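Side-chain contacts in aminotransferase (Paracoccus denitrificans, PDB 4GRX), which probably transfers amino groups between omega-amino donors and keto acceptors, using a pyridoxal phosphate cofactor bound as an internal aldimine, as in class III aminotransferases: residues N133-M136 with V137-W141; C193-Y196 with W197-G200. All coordinates share one frame; numbering follows the deposited sequence.

Interaction 1: N133-M136 with V137-W141; sequences NDTM and VKMLW
Within helix 129-146, in the fold type I architecture of this class III aminotransferase, Met136 folds forward over the next turn to meet Leu140, four residues on. The terminal CE of Met136 reaches CD2 of Leu140 at 3.7 Å, and the two side chains run obliquely to one another. CG of Met136 lies anti to the backbone N (chi1 -171°), and two further bends, at chi2 and chi3, bring the methyl back over the helix surface. The same methyl lies 4.1 Å from CB of Met139, so it touches two residues of the following turn.

Beneath these side chains runs regular alpha-helical hydrogen bonding. Met139 N donates to Thr135 O at 2.9 Å, while Leu140 N reaches Met136 O at 3.0 Å. The two bonds before them join Val137 N to Asn133 O and Lys138 N to Asp134 O.

On a different side of the helix, Asp134 and Lys138 are in i to i+4 spacing without forming a salt bridge. OD1 of Asp134 comes within 4.1 Å of the aliphatic CD of Lys138, but its distance to NZ is 6.1 Å. Each polar end is engaged elsewhere: Asp134 with Thr166 and with the backbone N of Ala167 of the second subunit, Lys138 with His331 and with the backbone O of Val165 of that subunit. This face therefore belongs to the dimer interface.

Other side chains pack within the subunit, although Met139 also meets Leu28 of the second subunit. Met136, Val137 and Leu140 pack on Phe233 of strand 229-234, Val137 also meets helix 167-172, and Thr135 and Met139 lie against Phe124 of strand 122-126, the helix thus bridging sheet and subunit boundary.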
loop_
_atom_site.group_PDB
_atom_site.type_symbol
_atom_site.label_atom_id
_atom_site.label_comp_id
_atom_site.label_asym_id
_atom_site.label_seq_id
_atom_site.Cartn_x
_atom_site.Cartn_y
_atom_site.Cartn_z
ATOM N N ASN A 133 -7.345 -4.845 2.938
ATOM C CA ASN A 133 -7.892 -5.349 4.204
ATOM C C ASN A 133 -7.958 -4.259 5.269
ATOM O O ASN A 133 -8.974 -4.124 5.970
ATOM C CB ASN A 133 -7.111 -6.575 4.698
ATOM C CG ASN A 133 -7.486 -7.840 3.945
ATOM O OD1 ASN A 133 -8.679 -8.115 3.715
ATOM N ND2 ASN A 133 -6.480 -8.617 3.547
ATOM N N ASP A 134 -6.875 -3.490 5.378
ATOM C CA ASP A 134 -6.832 -2.314 6.213
ATOM C C ASP A 134 -8.002 -1.327 5.923
ATOM O O ASP A 134 -8.722 -0.907 6.853
ATOM C CB ASP A 134 -5.485 -1.631 6.041
ATOM C CG ASP A 134 -5.157 -0.735 7.199
ATOM O OD1 ASP A 134 -5.919 0.236 7.427
ATOM O OD2 ASP A 134 -4.160 -1.005 7.906
ATOM N N THR A 135 -8.179 -0.978 4.643
ATOM C CA THR A 135 -9.304 -0.171 4.181
ATOM C C THR A 135 -10.644 -0.791 4.594
ATOM O O THR A 135 -11.539 -0.067 5.061
ATOM C CB THR A 135 -9.266 0.017 2.647
ATOM O OG1 THR A 135 -8.190 0.900 2.286
ATOM C CG2 THR A 135 -10.585 0.591 2.106
ATOM N N MET A 136 -10.768 -2.120 4.433
ATOM C CA MET A 136 -12.019 -2.827 4.735
ATOM C C MET A 136 -12.417 -2.697 6.198
ATOM O O MET A 136 -13.592 -2.520 6.515
ATOM C CB MET A 136 -11.962 -4.306 4.358
ATOM C CG MET A 136 -13.313 -5.012 4.468
ATOM S SD MET A 136 -14.500 -4.361 3.262
ATOM C CE MET A 136 -15.868 -3.878 4.328
ATOM N N VAL A 137 -11.428 -2.797 7.081
ATOM C CA VAL A 137 -11.676 -2.644 8.497
ATOM C C VAL A 137 -12.176 -1.221 8.773
ATOM O O VAL A 137 -13.182 -1.048 9.449
ATOM C CB VAL A 137 -10.428 -2.981 9.334
ATOM C CG1 VAL A 137 -10.704 -2.782 10.811
ATOM C CG2 VAL A 137 -10.019 -4.420 9.089
ATOM N N LYS A 138 -11.492 -0.218 8.223
ATOM C CA LYS A 138 -11.886 1.184 8.424
ATOM C C LYS A 138 -13.311 1.434 7.914
ATOM O O LYS A 138 -14.096 2.149 8.551
ATOM C CB LYS A 138 -10.910 2.136 7.734
ATOM C CG LYS A 138 -9.574 2.336 8.424
ATOM C CD LYS A 138 -8.708 3.299 7.613
ATOM C CE LYS A 138 -9.211 4.741 7.710
ATOM N NZ LYS A 138 -8.497 5.685 6.803
ATOM N N MET A 139 -13.634 0.827 6.775
ATOM C CA MET A 139 -14.971 0.890 6.207
ATOM C C MET A 139 -15.984 0.321 7.205
ATOM O O MET A 139 -17.014 0.937 7.465
ATOM C CB MET A 139 -15.012 0.098 4.913
ATOM C CG MET A 139 -15.530 0.864 3.713
ATOM S SD MET A 139 -14.922 0.046 2.212
ATOM C CE MET A 139 -14.717 1.429 1.094
ATOM N N LEU A 140 -15.680 -0.838 7.787
ATOM C CA LEU A 140 -16.538 -1.408 8.825
ATOM C C LEU A 140 -16.697 -0.459 10.031
ATOM O O LEU A 140 -17.827 -0.188 10.456
ATOM C CB LEU A 140 -16.050 -2.800 9.238
ATOM C CG LEU A 140 -16.070 -3.866 8.127
ATOM C CD1 LEU A 140 -15.472 -5.167 8.613
ATOM C CD2 LEU A 140 -17.475 -4.115 7.599
ATOM N N TRP A 141 -15.595 0.086 10.549
ATOM C CA TRP A 141 -15.682 1.032 11.663
ATOM C C TRP A 141 -16.527 2.233 11.360
ATOM O O TRP A 141 -17.414 2.574 12.119
ATOM C CB TRP A 141 -14.306 1.488 12.101
ATOM C CG TRP A 141 -13.484 0.388 12.670
ATOM C CD1 TRP A 141 -13.930 -0.819 13.176
ATOM C CD2 TRP A 141 -12.028 0.363 12.828
ATOM N NE1 TRP A 141 -12.881 -1.576 13.601
ATOM C CE2 TRP A 141 -11.711 -0.912 13.440
ATOM C CE3 TRP A 141 -10.994 1.246 12.531
ATOM C CZ2 TRP A 141 -10.405 -1.281 13.734
ATOM C CZ3 TRP A 141 -9.686 0.881 12.844
ATOM C CH2 TRP A 141 -9.398 -0.362 13.422
#

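Interaction 2: C193-Y196 with W197-G200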
loop_
_atom_site.group_PDB
_atom_site.type_symbol
_atom_site.label_atom_id
_atom_site.label_comp_id
_atom_site.label_asym_id
_atom_site.label_seq_id
_atom_site.Cartn_x
_atom_site.Cartn_y
_atom_site.Cartn_z
ATOM N N CYS A 193 -8.235 -22.598 13.373
ATOM C CA CYS A 193 -8.051 -22.810 11.960
ATOM C C CYS A 193 -8.761 -24.117 11.535
ATOM O O CYS A 193 -8.525 -25.159 12.145
ATOM C CB CYS A 193 -6.555 -22.891 11.674
ATOM S SG CYS A 193 -6.197 -23.449 10.002
ATOM N N PRO A 194 -9.627 -24.067 10.492
ATOM C CA PRO A 194 -10.383 -25.262 10.075
ATOM C C PRO A 194 -9.538 -26.299 9.314
ATOM O O PRO A 194 -9.942 -26.790 8.260
ATOM C CB PRO A 194 -11.504 -24.689 9.196
ATOM C CG PRO A 194 -10.968 -23.390 8.681
ATOM C CD PRO A 194 -10.007 -22.865 9.718
ATOM N N HIS A 195 -8.379 -26.633 9.872
ATOM C CA HIS A 195 -7.465 -27.621 9.332
ATOM C C HIS A 195 -7.703 -28.874 10.103
ATOM O O HIS A 195 -7.208 -29.047 11.224
ATOM C CB HIS A 195 -6.029 -27.130 9.509
ATOM C CG HIS A 195 -4.982 -27.981 8.818
ATOM N ND1 HIS A 195 -3.664 -27.725 8.925
ATOM C CD2 HIS A 195 -5.096 -29.116 8.018
ATOM C CE1 HIS A 195 -2.971 -28.630 8.209
ATOM N NE2 HIS A 195 -3.846 -29.480 7.657
ATOM N N TYR A 196 -8.478 -29.764 9.507
ATOM C CA TYR A 196 -8.950 -30.960 10.186
ATOM C C TYR A 196 -7.807 -31.876 10.632
ATOM O O TYR A 196 -7.797 -32.360 11.758
ATOM C CB TYR A 196 -9.980 -31.689 9.309
ATOM C CG TYR A 196 -10.438 -32.990 9.888
ATOM C CD1 TYR A 196 -10.259 -34.196 9.188
ATOM C CD2 TYR A 196 -11.033 -33.034 11.150
ATOM C CE1 TYR A 196 -10.667 -35.405 9.734
ATOM C CE2 TYR A 196 -11.440 -34.230 11.703
ATOM C CZ TYR A 196 -11.255 -35.407 10.993
ATOM O OH TYR A 196 -11.666 -36.579 11.559
ATOM N N TRP A 197 -6.832 -32.076 9.756
ATOM C CA TRP A 197 -5.695 -32.946 10.019
ATOM C C TRP A 197 -4.887 -32.477 11.201
ATOM O O TRP A 197 -4.430 -33.284 12.000
ATOM C CB TRP A 197 -4.838 -33.028 8.767
ATOM C CG TRP A 197 -3.622 -33.916 8.880
ATOM C CD1 TRP A 197 -3.551 -35.278 8.644
ATOM C CD2 TRP A 197 -2.240 -33.518 9.223
ATOM N NE1 TRP A 197 -2.275 -35.735 8.824
ATOM C CE2 TRP A 197 -1.442 -34.739 9.174
ATOM C CE3 TRP A 197 -1.616 -32.317 9.561
ATOM C CZ2 TRP A 197 -0.082 -34.745 9.455
ATOM C CZ3 TRP A 197 -0.239 -32.333 9.842
ATOM C CH2 TRP A 197 0.506 -33.519 9.785
ATOM N N ARG A 198 -4.700 -31.169 11.333
ATOM C CA ARG A 198 -3.914 -30.648 12.441
ATOM C C ARG A 198 -4.716 -30.543 13.739
ATOM O O ARG A 198 -4.238 -30.952 14.795
ATOM C CB ARG A 198 -3.267 -29.302 12.087
ATOM C CG ARG A 198 -2.488 -28.663 13.236
ATOM C CD ARG A 198 -1.285 -27.831 12.765
ATOM N NE ARG A 198 -0.117 -28.690 12.547
ATOM C CZ ARG A 198 0.584 -28.755 11.412
ATOM N NH1 ARG A 198 0.274 -27.977 10.360
ATOM N NH2 ARG A 198 1.612 -29.600 11.336
ATOM N N TYR A 199 -5.932 -30.018 13.662
ATOM C CA TYR A 199 -6.624 -29.590 14.877
ATOM C C TYR A 199 -7.796 -30.486 15.306
ATOM O O TYR A 199 -8.393 -30.270 16.368
ATOM C CB TYR A 199 -7.016 -28.098 14.787
ATOM C CG TYR A 199 -5.824 -27.145 14.610
ATOM C CD1 TYR A 199 -5.549 -26.544 13.364
ATOM C CD2 TYR A 199 -4.971 -26.843 15.682
ATOM C CE1 TYR A 199 -4.465 -25.682 13.196
ATOM C CE2 TYR A 199 -3.888 -25.979 15.527
ATOM C CZ TYR A 199 -3.635 -25.402 14.285
ATOM O OH TYR A 199 -2.563 -24.539 14.137
ATOM N N GLY A 200 -8.108 -31.495 14.492
ATOM C CA GLY A 200 -9.158 -32.467 14.822
ATOM C C GLY A 200 -8.747 -33.295 16.020
ATOM O O GLY A 200 -7.574 -33.621 16.164
#
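His195 occupies the N-cap position of the short helix 196-199, and its imidazole folds alongside the first turn to meet Arg198. CB of Arg198 sits over one face of the ring, displaced toward the rim, in a CH-pi contact 3.9 Å from the ring centroid. With CG trans to the main-chain N (chi1 -172°), the imidazole also lies beside Trp197, both side chains pointing the same way, and NE2 comes 3.8 Å from CB of Trp197. That NE2 is hydrogen-bonded to Glu383, which would hold the ring's rotation. Were His195 an alanine, Glu383 would probably lose this partner and a gap would open beside Arg198 CB and Trp197.

Arg198 bends at chi2 and chi3, and its guanidinium plane stands 84° from the imidazole. CZ3 of Trp197 lies over one face of this guanidinium, whose NH2 forms a salt bridge with Glu394.

The backbone closes the turn beneath these groups. His195 O accepts a hydrogen bond from Tyr199 N at 2.9 Å and a weak one from Arg198 N, and Gly200 N binds Tyr196 O just as the chain leaves the helix. Ahead of the helix, Pro194 centres an inverse gamma turn that His195 N closes by bonding to Cys193 O.

Cys193 and Tyr199 meet in a sulfur-aromatic contact. SG of Cys193 stands oblique to the phenol, 5.5 Å from its centroid; the closer touch is made by the methylene, with CB of Cys193 3.8 Å from CE1 of Tyr199.

How the interactions relate
Both interactions are local, each formed within one continuous piece of chain, and they illustrate how differently a turn of helix can be used. Interaction 1 comes first, in the middle of the long helix 129-146; interaction 2 follows in series, where the loop after strand 188-191 enters the short helix 196-199. Their centres are 28 Å apart and their nearest atoms about 16 Å, so they do not touch. What they share is the seven-stranded mixed sheet: helix 129-146 packs against its strands 122-126 and 229-234, whereas 193-200 continues from its edge strand 188-191 and reaches strand 381-387 of another sheet. One contact thus adjoins the subunit interface, the other links two sheets within one subunit.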